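Local coordinates for protein putative adhesin (Bacteroides thetaiotaomicron, PDB 4QDG) that probably serves as an outer-membrane lipoprotein of the FimB/Mfa2 family, associated with bacterial pili and cell adhesion, and binds magnesium ions, at residues 19-24 with 275-280; 147-152 with 223-228; 174-179 with 230-235; 255-260 with 271-276. All blocks are in the same frame, centred on the assembly; numbering follows the deposited sequence.

Contact 1: residues 19-24 with 275-280. With MG (magnesium ion), chain D.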
# COMPACT_ATOMS: atom_id res chain seq x y z
N PHE A 19 18.30 -6.06 0.50
CA PHE A 19 16.87 -5.77 0.45
C PHE A 19 16.64 -4.44 -0.25
O PHE A 19 17.22 -3.43 0.15
CB PHE A 19 16.26 -5.78 1.86
CG PHE A 19 16.46 -7.09 2.57
CD1 PHE A 19 17.60 -7.33 3.33
CD2 PHE A 19 15.50 -8.10 2.49
CE1 PHE A 19 17.79 -8.57 3.96
CE2 PHE A 19 15.69 -9.32 3.13
CZ PHE A 19 16.85 -9.55 3.86
N ILE A 20 15.90 -4.44 -1.35
CA ILE A 20 15.64 -3.19 -2.09
C ILE A 20 14.13 -2.95 -2.26
O ILE A 20 13.34 -3.90 -2.22
CB ILE A 20 16.37 -3.13 -3.47
CG1 ILE A 20 15.74 -4.03 -4.53
CG2 ILE A 20 17.88 -3.42 -3.30
CD1 ILE A 20 16.10 -3.67 -5.98
N TYR A 21 13.75 -1.67 -2.40
CA TYR A 21 12.38 -1.23 -2.70
C TYR A 21 12.49 -0.18 -3.82
O TYR A 21 12.60 1.01 -3.56
CB TYR A 21 11.60 -0.73 -1.45
CG TYR A 21 10.36 0.09 -1.77
CD1 TYR A 21 9.34 -0.42 -2.57
CD2 TYR A 21 10.25 1.41 -1.32
CE1 TYR A 21 8.22 0.36 -2.90
CE2 TYR A 21 9.13 2.19 -1.64
CZ TYR A 21 8.11 1.66 -2.42
OH TYR A 21 7.02 2.44 -2.70
N ASP A 22 12.54 -0.67 -5.07
CA ASP A 22 12.60 0.18 -6.26
C ASP A 22 11.26 0.07 -7.06
O ASP A 22 11.12 0.74 -8.08
CB ASP A 22 13.85 -0.15 -7.14
CG ASP A 22 13.85 -1.42 -7.96
OD1 ASP A 22 12.78 -2.06 -8.08
OD2 ASP A 22 14.90 -1.75 -8.55
N TYR A 23 10.27 -0.73 -6.57
CA TYR A 23 8.96 -0.93 -7.21
C TYR A 23 8.01 0.25 -6.92
O TYR A 23 6.97 0.13 -6.27
CB TYR A 23 8.31 -2.24 -6.76
CG TYR A 23 7.44 -2.87 -7.81
CD1 TYR A 23 7.93 -3.15 -9.09
CD2 TYR A 23 6.12 -3.22 -7.54
CE1 TYR A 23 7.14 -3.77 -10.05
CE2 TYR A 23 5.32 -3.84 -8.50
CZ TYR A 23 5.84 -4.13 -9.75
OH TYR A 23 5.08 -4.75 -10.70
N ASN A 24 8.41 1.41 -7.41
CA ASN A 24 7.72 2.67 -7.26
C ASN A 24 7.80 3.41 -8.61
O ASN A 24 8.42 2.91 -9.55
CB ASN A 24 8.33 3.46 -6.09
CG ASN A 24 9.84 3.58 -6.12
OD1 ASN A 24 10.42 4.02 -7.10
ND2 ASN A 24 10.50 3.20 -5.04
N ARG A 275 3.05 0.10 -7.96
CA ARG A 275 4.14 1.11 -7.98
C ARG A 275 3.71 2.46 -7.38
O ARG A 275 4.52 3.12 -6.75
CB ARG A 275 4.67 1.35 -9.39
CG ARG A 275 5.58 0.27 -9.90
CD ARG A 275 6.25 0.73 -11.18
NE ARG A 275 7.10 -0.31 -11.74
CZ ARG A 275 8.38 -0.50 -11.43
NH1 ARG A 275 9.00 0.31 -10.57
NH2 ARG A 275 9.06 -1.50 -11.98
N GLU A 276 2.48 2.87 -7.62
CA GLU A 276 1.99 4.12 -7.09
C GLU A 276 1.31 3.88 -5.75
O GLU A 276 0.43 3.03 -5.65
CB GLU A 276 1.04 4.84 -8.07
CG GLU A 276 0.62 6.23 -7.58
CD GLU A 276 1.79 7.17 -7.34
OE1 GLU A 276 2.20 7.84 -8.31
OE2 GLU A 276 2.29 7.21 -6.19
N SER A 277 1.73 4.61 -4.71
CA SER A 277 1.15 4.46 -3.37
C SER A 277 0.56 5.79 -2.82
O SER A 277 -0.08 5.79 -1.77
CB SER A 277 2.21 3.92 -2.41
OG SER A 277 3.27 4.86 -2.27
N GLU A 278 0.80 6.89 -3.53
CA GLU A 278 0.34 8.22 -3.16
C GLU A 278 -0.59 8.68 -4.23
O GLU A 278 -0.16 8.87 -5.36
CB GLU A 278 1.52 9.20 -2.93
CG GLU A 278 2.38 8.88 -1.70
CD GLU A 278 1.76 9.00 -0.32
OE1 GLU A 278 0.79 9.77 -0.16
OE2 GLU A 278 2.28 8.35 0.63
N TRP A 279 -1.89 8.74 -3.92
CA TRP A 279 -2.95 9.08 -4.87
C TRP A 279 -3.69 10.32 -4.46
O TRP A 279 -3.90 10.56 -3.27
CB TRP A 279 -3.95 7.92 -4.95
CG TRP A 279 -3.35 6.57 -5.23
CD1 TRP A 279 -2.98 5.63 -4.31
CD2 TRP A 279 -3.16 5.97 -6.51
NE1 TRP A 279 -2.52 4.51 -4.94
CE2 TRP A 279 -2.62 4.68 -6.29
CE3 TRP A 279 -3.33 6.42 -7.84
CZ2 TRP A 279 -2.30 3.81 -7.35
CZ3 TRP A 279 -3.01 5.56 -8.88
CH2 TRP A 279 -2.50 4.27 -8.63
N SER A 280 -4.16 11.09 -5.44
CA SER A 280 -4.97 12.27 -5.17
C SER A 280 -6.04 12.38 -6.23
O SER A 280 -5.79 12.05 -7.41
CB SER A 280 -4.15 13.55 -5.03
OG SER A 280 -3.54 13.97 -6.23
MG MG D . -0.10 1.13 -4.64
O HOH W 1 4.91 2.10 -4.11
O HOH W 2 11.78 -1.11 -10.63
O HOH W 3 1.18 0.49 -3.03
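An inverse gamma turn centred on Tyr23, in the loop that follows strand 15-20, receives the side chain of Arg275 from the last turn of helix 269-275, at the rim of a magnesium site. The arginine chain, extended from CG to NE, crosses the Tyr23 side chain at about a right angle, and NH1 donates to Asn24 O at 2.9 Å with an N-H...O angle of 151°, the oxygen lying close to the guanidinium plane. The same NH1 makes a weak bond to Asp22 O, and water 2 links that carbonyl to NH2. Arg275 CG sits over the centre of the Tyr23 ring, 4.1 Å from its centroid, while Tyr23 CD1 lies over the middle of the guanidinium, whose plane is turned 46° from the ring. The charge of Arg275 is met by Glu271 of the same helix. Backbones also meet here: Arg275 CA points its hydrogen at Tyr23 O, 3.4 Å away, and Asn24 CA does likewise toward Arg275 O. One residue further on, the chain leaves the helix and Glu276 O binds the magnesium at 2.2 Å. Water 1 bridges the two segments, 2.6 Å from Tyr21 OH and 2.9 Å from Arg275 O.

Contact 2: residues 147-152 with 223-228. With MG (magnesium ion), chain D.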
# COMPACT_ATOMS: atom_id res chain seq x y z
N MSE A 147 7.92 -4.83 -2.69
CA MSE A 147 6.85 -3.94 -3.12
C MSE A 147 6.10 -3.41 -1.91
O MSE A 147 6.18 -4.00 -0.86
CB MSE A 147 5.89 -4.61 -4.11
CG MSE A 147 5.08 -5.76 -3.54
SE MSE A 147 3.55 -6.10 -4.69
CE MSE A 147 2.43 -4.94 -3.86
N LYS A 148 5.41 -2.28 -2.08
CA LYS A 148 4.62 -1.62 -1.03
C LYS A 148 3.15 -2.03 -1.20
O LYS A 148 2.61 -1.95 -2.30
CB LYS A 148 4.82 -0.10 -1.15
CG LYS A 148 4.15 0.72 -0.06
CD LYS A 148 4.54 2.17 -0.17
CE LYS A 148 3.85 3.03 0.85
NZ LYS A 148 4.06 4.48 0.53
N ASN A 149 2.51 -2.51 -0.13
CA ASN A 149 1.11 -2.97 -0.15
C ASN A 149 0.11 -1.91 0.28
O ASN A 149 -1.08 -2.11 0.05
CB ASN A 149 0.92 -4.19 0.78
CG ASN A 149 1.58 -5.46 0.29
OD1 ASN A 149 1.75 -5.68 -0.90
ND2 ASN A 149 1.86 -6.37 1.20
N THR A 150 0.57 -0.83 0.95
CA THR A 150 -0.36 0.18 1.46
C THR A 150 -0.44 1.37 0.49
O THR A 150 0.48 1.59 -0.33
CB THR A 150 0.04 0.60 2.89
OG1 THR A 150 1.43 0.93 2.91
CG2 THR A 150 -0.26 -0.48 3.94
N ASN A 151 -1.54 2.13 0.59
CA ASN A 151 -1.85 3.27 -0.25
C ASN A 151 -2.44 4.41 0.54
O ASN A 151 -3.09 4.20 1.56
CB ASN A 151 -2.87 2.85 -1.33
CG ASN A 151 -2.32 1.89 -2.33
OD1 ASN A 151 -1.60 2.26 -3.27
ND2 ASN A 151 -2.58 0.63 -2.10
N ASN A 152 -2.22 5.61 0.06
CA ASN A 152 -2.81 6.82 0.61
C ASN A 152 -3.57 7.48 -0.51
O ASN A 152 -3.02 7.66 -1.59
CB ASN A 152 -1.77 7.78 1.24
CG ASN A 152 -2.44 8.90 2.01
OD1 ASN A 152 -2.96 8.68 3.10
ND2 ASN A 152 -2.58 10.08 1.41
N THR A 223 -5.27 2.79 2.91
CA THR A 223 -5.84 1.46 2.66
C THR A 223 -4.77 0.41 2.44
O THR A 223 -3.59 0.72 2.27
CB THR A 223 -6.77 1.49 1.40
OG1 THR A 223 -5.97 1.53 0.21
CG2 THR A 223 -7.80 2.66 1.39
N SER A 224 -5.21 -0.84 2.36
CA SER A 224 -4.35 -1.97 2.05
C SER A 224 -4.22 -2.04 0.49
O SER A 224 -4.50 -1.05 -0.21
CB SER A 224 -4.91 -3.24 2.68
OG SER A 224 -4.12 -4.39 2.44
N ARG A 225 -3.78 -3.18 -0.06
CA ARG A 225 -3.48 -3.34 -1.48
C ARG A 225 -4.68 -3.14 -2.43
O ARG A 225 -5.78 -3.68 -2.24
CB ARG A 225 -2.82 -4.70 -1.74
CG ARG A 225 -2.07 -4.77 -3.04
CD ARG A 225 -1.47 -6.13 -3.29
NE ARG A 225 -0.78 -6.17 -4.59
CZ ARG A 225 -0.28 -7.28 -5.12
NH1 ARG A 225 -0.41 -8.45 -4.50
NH2 ARG A 225 0.34 -7.24 -6.30
N LEU A 226 -4.43 -2.35 -3.48
CA LEU A 226 -5.36 -2.09 -4.58
C LEU A 226 -5.07 -3.10 -5.69
O LEU A 226 -3.96 -3.13 -6.23
CB LEU A 226 -5.20 -0.66 -5.08
CG LEU A 226 -5.58 0.45 -4.10
CD1 LEU A 226 -5.20 1.84 -4.69
CD2 LEU A 226 -7.08 0.35 -3.71
N MSE A 227 -6.03 -4.00 -5.97
CA MSE A 227 -5.89 -5.03 -6.99
C MSE A 227 -7.07 -5.13 -7.91
O MSE A 227 -8.21 -5.05 -7.47
CB MSE A 227 -5.71 -6.43 -6.35
CG MSE A 227 -4.44 -6.59 -5.54
SE MSE A 227 -3.97 -8.45 -5.22
CE MSE A 227 -3.14 -8.93 -7.02
N VAL A 228 -6.81 -5.41 -9.20
CA VAL A 228 -7.86 -5.75 -10.16
C VAL A 228 -8.15 -7.25 -9.93
O VAL A 228 -7.24 -8.07 -10.05
CB VAL A 228 -7.45 -5.48 -11.63
CG1 VAL A 228 -8.49 -6.03 -12.60
CG2 VAL A 228 -7.21 -4.00 -11.89
MG MG D . -0.10 1.13 -4.64
O HOH W 3 1.18 0.49 -3.03
O HOH W 4 -1.65 -1.24 -4.06
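The guanidinium of Arg225 is sandwiched between two selenomethionines: Met147 lays SE over one face, toward the rim, and Met227 sets CE over the opposite face. Met147 CE comes within 3.5 Å of Arg225 NE, the two side chains crossing at about a right angle, and the charge of the arginine is met by a salt bridge from Asp274 of helix 269-275. Beyond this sandwich the contact is the end of an antiparallel ladder between strands 140-159 and 213-223, where Asn151 and Thr223 form a hydrogen-bonded pair. Asn151 N donates to Thr223 O at 3.0 Å, and Thr223 N returns a bond to Asn151 O. The side chain of Asn151 divides its amide between two tasks. Its ND2 gives one bond to Ser224 O, 3.2 Å away and 44° above that carbonyl plane, and another to water 4, which also takes Leu226 N; Leu226 CG packs against the same nitrogen. Ser224 O has a second donor, Thr223 OG1, which lies in the carbonyl plane on a lone pair. Chi1 (-67°) sets Asn151 CG anti to the carbonyl carbon; the bonds at ND2, with the metal and Trp279 NE1 at OD1, then hold the rotation of the amide. Water 3, a magnesium ligand, lies within hydrogen-bonding distance of Lys148 O and Thr150 O, and Asn151 OD1 itself binds the metal at 2.3 Å.

Contact 3: residues 174-179 with 230-235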
# COMPACT_ATOMS: atom_id res chain seq x y z
N ILE A 174 -14.13 4.31 1.71
CA ILE A 174 -13.61 3.36 0.74
C ILE A 174 -14.03 2.01 1.25
O ILE A 174 -13.70 1.66 2.38
CB ILE A 174 -12.11 3.45 0.39
CG1 ILE A 174 -11.81 4.75 -0.37
CG2 ILE A 174 -11.67 2.24 -0.44
CD1 ILE A 174 -10.30 5.12 -0.54
N THR A 175 -14.87 1.30 0.48
CA THR A 175 -15.23 -0.07 0.81
C THR A 175 -14.37 -0.97 -0.08
O THR A 175 -14.19 -0.72 -1.29
CB THR A 175 -16.72 -0.35 0.67
OG1 THR A 175 -17.18 0.09 -0.61
CG2 THR A 175 -17.54 0.23 1.83
N ASP A 176 -13.82 -2.02 0.52
CA ASP A 176 -12.97 -2.99 -0.17
C ASP A 176 -12.91 -4.25 0.63
O ASP A 176 -13.34 -4.27 1.77
CB ASP A 176 -11.53 -2.41 -0.37
CG ASP A 176 -10.75 -3.00 -1.53
OD1 ASP A 176 -11.13 -4.10 -2.03
OD2 ASP A 176 -9.80 -2.32 -2.00
N ASP A 177 -12.37 -5.32 0.03
CA ASP A 177 -12.14 -6.59 0.69
C ASP A 177 -10.67 -6.91 0.42
O ASP A 177 -10.34 -7.70 -0.46
CB ASP A 177 -13.14 -7.67 0.18
CG ASP A 177 -13.09 -8.99 0.95
OD1 ASP A 177 -12.04 -9.28 1.58
OD2 ASP A 177 -14.09 -9.74 0.89
N ASN A 178 -9.77 -6.23 1.15
CA ASN A 178 -8.34 -6.35 0.87
C ASN A 178 -7.44 -6.37 2.12
O ASN A 178 -6.30 -5.96 2.02
CB ASN A 178 -7.92 -5.14 -0.03
CG ASN A 178 -8.09 -3.78 0.60
OD1 ASN A 178 -8.83 -3.62 1.55
ND2 ASN A 178 -7.39 -2.75 0.07
N ILE A 179 -7.93 -6.84 3.28
CA ILE A 179 -7.12 -6.78 4.50
C ILE A 179 -6.47 -8.14 4.86
O ILE A 179 -5.74 -8.20 5.86
CB ILE A 179 -7.90 -6.20 5.71
CG1 ILE A 179 -9.00 -7.13 6.21
CG2 ILE A 179 -8.38 -4.78 5.42
CD1 ILE A 179 -9.23 -7.02 7.71
N ASP A 230 -11.71 -10.33 -10.09
CA ASP A 230 -13.10 -10.46 -10.49
C ASP A 230 -14.05 -10.64 -9.28
O ASP A 230 -15.25 -10.53 -9.48
CB ASP A 230 -13.32 -11.54 -11.59
CG ASP A 230 -12.80 -12.94 -11.33
OD1 ASP A 230 -12.74 -13.35 -10.14
OD2 ASP A 230 -12.51 -13.66 -12.31
N TRP A 231 -13.53 -10.83 -8.04
CA TRP A 231 -14.38 -11.04 -6.86
C TRP A 231 -14.66 -9.78 -6.02
O TRP A 231 -15.53 -9.82 -5.16
CB TRP A 231 -13.86 -12.19 -5.97
CG TRP A 231 -12.43 -12.09 -5.54
CD1 TRP A 231 -11.35 -12.64 -6.16
CD2 TRP A 231 -11.95 -11.50 -4.32
NE1 TRP A 231 -10.21 -12.39 -5.43
CE2 TRP A 231 -10.55 -11.72 -4.28
CE3 TRP A 231 -12.55 -10.79 -3.27
CZ2 TRP A 231 -9.75 -11.26 -3.22
CZ3 TRP A 231 -11.75 -10.32 -2.23
CH2 TRP A 231 -10.37 -10.55 -2.22
N TYR A 232 -13.96 -8.68 -6.26
CA TYR A 232 -14.25 -7.43 -5.56
C TYR A 232 -13.93 -6.24 -6.41
O TYR A 232 -12.90 -6.20 -7.07
CB TYR A 232 -13.60 -7.28 -4.17
CG TYR A 232 -14.52 -6.52 -3.24
CD1 TYR A 232 -15.57 -7.16 -2.60
CD2 TYR A 232 -14.43 -5.13 -3.11
CE1 TYR A 232 -16.49 -6.46 -1.83
CE2 TYR A 232 -15.36 -4.42 -2.36
CZ TYR A 232 -16.38 -5.10 -1.70
OH TYR A 232 -17.32 -4.46 -0.94
N SER A 233 -14.84 -5.27 -6.38
CA SER A 233 -14.75 -3.99 -7.07
C SER A 233 -14.74 -2.88 -5.99
O SER A 233 -15.81 -2.46 -5.53
CB SER A 233 -15.90 -3.85 -8.07
OG SER A 233 -15.76 -2.67 -8.85
N PRO A 234 -13.55 -2.45 -5.52
CA PRO A 234 -13.50 -1.41 -4.47
C PRO A 234 -14.23 -0.12 -4.87
O PRO A 234 -14.16 0.32 -6.05
CB PRO A 234 -12.00 -1.15 -4.27
CG PRO A 234 -11.32 -2.32 -4.89
CD PRO A 234 -12.19 -2.86 -5.95
N LYS A 235 -14.92 0.47 -3.88
CA LYS A 235 -15.71 1.67 -4.10
C LYS A 235 -15.24 2.87 -3.28
O LYS A 235 -14.86 2.73 -2.11
CB LYS A 235 -17.19 1.39 -3.78
CG LYS A 235 -17.87 0.40 -4.72
CD LYS A 235 -18.34 1.04 -6.03
CE LYS A 235 -19.01 0.04 -6.95
NZ LYS A 235 -18.03 -0.86 -7.61
O HOH W 5 -18.14 -2.12 -1.90
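Thr175 and Lys235 pair backbone to backbone, a hydrogen-bonded antiparallel bridge where strand 170-176 is ending and strand 235-240 is starting. Thr175 N donates to Lys235 O at 3.0 Å and Lys235 N to Thr175 O at 2.9 Å, both donors lying in the carbonyl planes. Weaker CA-H...O contacts flank the pair, Ile174 CA to Lys235 O and Pro234 CA to Thr175 O.

Aromatic packing carries the next residues. Asp177 CB sits over one face of the Tyr232 ring, 4.0 Å from its centroid, and Thr175 O lies at the edge of that ring. Trp231 presents its rim instead: CZ3 approaches Asp177 CG at 3.7 Å, with the carboxylate and indole planes 86° apart. In a non-aromatic contact, Asp176 and Pro234 lie side by side, pointing the same way, with Asp176 OD2 3.3 Å from Pro234 CG.

Polar contacts complete the account. Asp176 CG is anti to the backbone N (chi1 -155°), and OD1 accepts from Asp177 N at 2.7 Å; OD1 also forms a salt bridge with Arg229. The Asp177 carboxylate is held by the backbone nitrogens of Asn190 and Gly191. Water 5 lies 2.7 Å from both Thr175 OG1 and Tyr232 OH.

In the four-stranded antiparallel sheet, strands 170-176 and 235-240 are the inner pair, with strand 193-195 beyond the first and strand 246-251 beyond the second.

Contact 4: residues 255-260 with 271-276. With MG (magnesium ion), chain D.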
# COMPACT_ATOMS: atom_id res chain seq x y z
N TYR A 255 -11.36 4.06 -12.05
CA TYR A 255 -11.11 5.50 -12.14
C TYR A 255 -9.61 5.74 -12.11
O TYR A 255 -9.14 6.46 -12.96
CB TYR A 255 -11.87 6.27 -11.04
CG TYR A 255 -13.26 6.67 -11.47
CD1 TYR A 255 -14.24 5.71 -11.71
CD2 TYR A 255 -13.56 8.00 -11.77
CE1 TYR A 255 -15.50 6.07 -12.19
CE2 TYR A 255 -14.80 8.36 -12.28
CZ TYR A 255 -15.78 7.39 -12.47
OH TYR A 255 -17.03 7.76 -12.92
N LEU A 256 -8.85 5.02 -11.26
CA LEU A 256 -7.38 5.22 -11.21
C LEU A 256 -6.71 4.73 -12.48
O LEU A 256 -5.72 5.31 -12.92
CB LEU A 256 -6.72 4.54 -9.99
CG LEU A 256 -7.24 4.92 -8.60
CD1 LEU A 256 -6.58 4.05 -7.56
CD2 LEU A 256 -7.02 6.38 -8.31
N LEU A 257 -7.25 3.65 -13.07
CA LEU A 257 -6.72 3.06 -14.28
C LEU A 257 -7.02 3.99 -15.48
O LEU A 257 -6.37 3.82 -16.50
CB LEU A 257 -7.27 1.63 -14.50
CG LEU A 257 -6.78 0.53 -13.52
CD1 LEU A 257 -7.50 -0.80 -13.78
CD2 LEU A 257 -5.26 0.34 -13.56
N MSE A 258 -7.93 5.00 -15.34
CA MSE A 258 -8.13 5.98 -16.43
C MSE A 258 -6.89 6.90 -16.51
O MSE A 258 -6.59 7.41 -17.59
CB MSE A 258 -9.41 6.83 -16.29
CG MSE A 258 -10.70 6.05 -16.38
SE MSE A 258 -12.20 7.15 -15.65
CE MSE A 258 -13.65 5.69 -15.67
N LEU A 259 -6.15 7.06 -15.39
CA LEU A 259 -4.90 7.80 -15.41
C LEU A 259 -3.82 6.95 -16.12
O LEU A 259 -3.06 7.48 -16.92
CB LEU A 259 -4.45 8.20 -13.98
CG LEU A 259 -3.08 8.90 -13.89
CD1 LEU A 259 -3.17 10.30 -14.47
CD2 LEU A 259 -2.60 8.99 -12.46
N LYS A 260 -3.78 5.64 -15.82
CA LYS A 260 -2.82 4.74 -16.46
C LYS A 260 -3.03 4.70 -17.97
O LYS A 260 -2.06 4.85 -18.71
CB LYS A 260 -2.92 3.34 -15.88
CG LYS A 260 -1.71 2.46 -16.21
CD LYS A 260 -2.11 1.01 -16.45
CE LYS A 260 -2.63 0.78 -17.86
NZ LYS A 260 -3.01 -0.64 -18.06
N GLU A 271 0.81 -3.52 -11.85
CA GLU A 271 2.11 -2.85 -11.62
C GLU A 271 1.91 -1.38 -11.27
O GLU A 271 2.58 -0.87 -10.37
CB GLU A 271 3.02 -2.98 -12.85
CG GLU A 271 4.35 -2.25 -12.70
CD GLU A 271 5.38 -2.51 -13.78
OE1 GLU A 271 5.06 -3.21 -14.77
OE2 GLU A 271 6.52 -2.02 -13.64
N PHE A 272 1.02 -0.70 -12.01
CA PHE A 272 0.64 0.70 -11.79
C PHE A 272 -0.00 0.83 -10.39
O PHE A 272 0.37 1.73 -9.62
CB PHE A 272 -0.34 1.15 -12.91
CG PHE A 272 -0.97 2.50 -12.72
CD1 PHE A 272 -0.23 3.66 -12.94
CD2 PHE A 272 -2.29 2.63 -12.29
CE1 PHE A 272 -0.80 4.93 -12.74
CE2 PHE A 272 -2.86 3.89 -12.10
CZ PHE A 272 -2.11 5.03 -12.34
N LEU A 273 -0.94 -0.08 -10.06
CA LEU A 273 -1.61 -0.04 -8.75
C LEU A 273 -0.64 -0.34 -7.60
O LEU A 273 -0.88 0.14 -6.48
CB LEU A 273 -2.79 -0.98 -8.68
CG LEU A 273 -3.94 -0.70 -9.65
CD1 LEU A 273 -4.87 -1.91 -9.72
CD2 LEU A 273 -4.71 0.59 -9.25
N ASP A 274 0.45 -1.13 -7.88
CA ASP A 274 1.45 -1.43 -6.85
C ASP A 274 2.54 -0.37 -6.80
O ASP A 274 2.91 0.03 -5.71
CB ASP A 274 2.09 -2.80 -7.03
CG ASP A 274 1.15 -3.98 -7.00
OD1 ASP A 274 0.22 -3.96 -6.18
OD2 ASP A 274 1.39 -4.95 -7.77
N ARG A 275 3.05 0.10 -7.96
CA ARG A 275 4.14 1.11 -7.98
C ARG A 275 3.71 2.46 -7.38
O ARG A 275 4.52 3.12 -6.75
CB ARG A 275 4.67 1.35 -9.39
CG ARG A 275 5.58 0.27 -9.90
CD ARG A 275 6.25 0.73 -11.18
NE ARG A 275 7.10 -0.31 -11.74
CZ ARG A 275 8.38 -0.50 -11.43
NH1 ARG A 275 9.00 0.31 -10.57
NH2 ARG A 275 9.06 -1.50 -11.98
N GLU A 276 2.48 2.87 -7.62
CA GLU A 276 1.99 4.12 -7.09
C GLU A 276 1.31 3.88 -5.75
O GLU A 276 0.43 3.03 -5.65
CB GLU A 276 1.04 4.84 -8.07
CG GLU A 276 0.62 6.23 -7.58
CD GLU A 276 1.79 7.17 -7.34
OE1 GLU A 276 2.20 7.84 -8.31
OE2 GLU A 276 2.29 7.21 -6.19
MG MG D . -0.10 1.13 -4.64
O HOH W 3 1.18 0.49 -3.03
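Phe272 is the knob of a knobs-into-holes contact between two helices, its ring set among Leu256, Leu257, Leu259 and Lys260 of helix 252-263. Lys260 covers one face, with CB 3.7 Å from the ring centroid and 9° off the normal, and CG close to Phe272 CG. Leu259 CD2 meets the ring edge in its plane at CZ, while Leu257 CD2 touches CD2 from 4.0 Å. The carbonyl oxygen of Leu256 comes within 3.3 Å of Phe272 CE2. Beside the knob, Leu273 lies against both Leu256 and Leu257.

Phe272 reaches its hole with CG anti to the backbone N (chi1 172°), across helix axes that pass 10.6 Å apart at 101°. The Lys260 chain bends at chi2 and chi3, and its NZ bonds to Met267 O in the connection and to Ser269 OG at the start of helix 269-275. Further out, Arg275 NE forms a salt bridge with Glu271 OE2 at 2.6 Å, one turn back along that helix. Beyond the packing, Leu273 O and Glu276 O both bind the magnesium. Leucines and the aliphatic part of Lys260 thus hold one side of this short helix, while backbone oxygens at its C-terminal end, where the helix dipole would concentrate negative potential, probably suit it to a cation.

From the N terminus, residues 19-24 come first and wait for 275-280, so contact 1 closes a loop of some 250 residues that encloses contacts 2 and 3. Those two cross: 147-152 and 174-179 pass by before 223-228 and 230-235 return to them in the same order. Contact 4 follows both in series, joining consecutive helices, and ends on the stretch that also ends contact 1, sharing Arg275 and Glu276. Strand 140-159 lies next to both 15-20 and 278-285, bringing contacts 1 and 2 together, and contacts 1, 2 and 4 gather round one magnesium. Contact 3, in the separate four-stranded sheet, reaches contact 2 through Asn178, which bonds to Ser224 and Arg225.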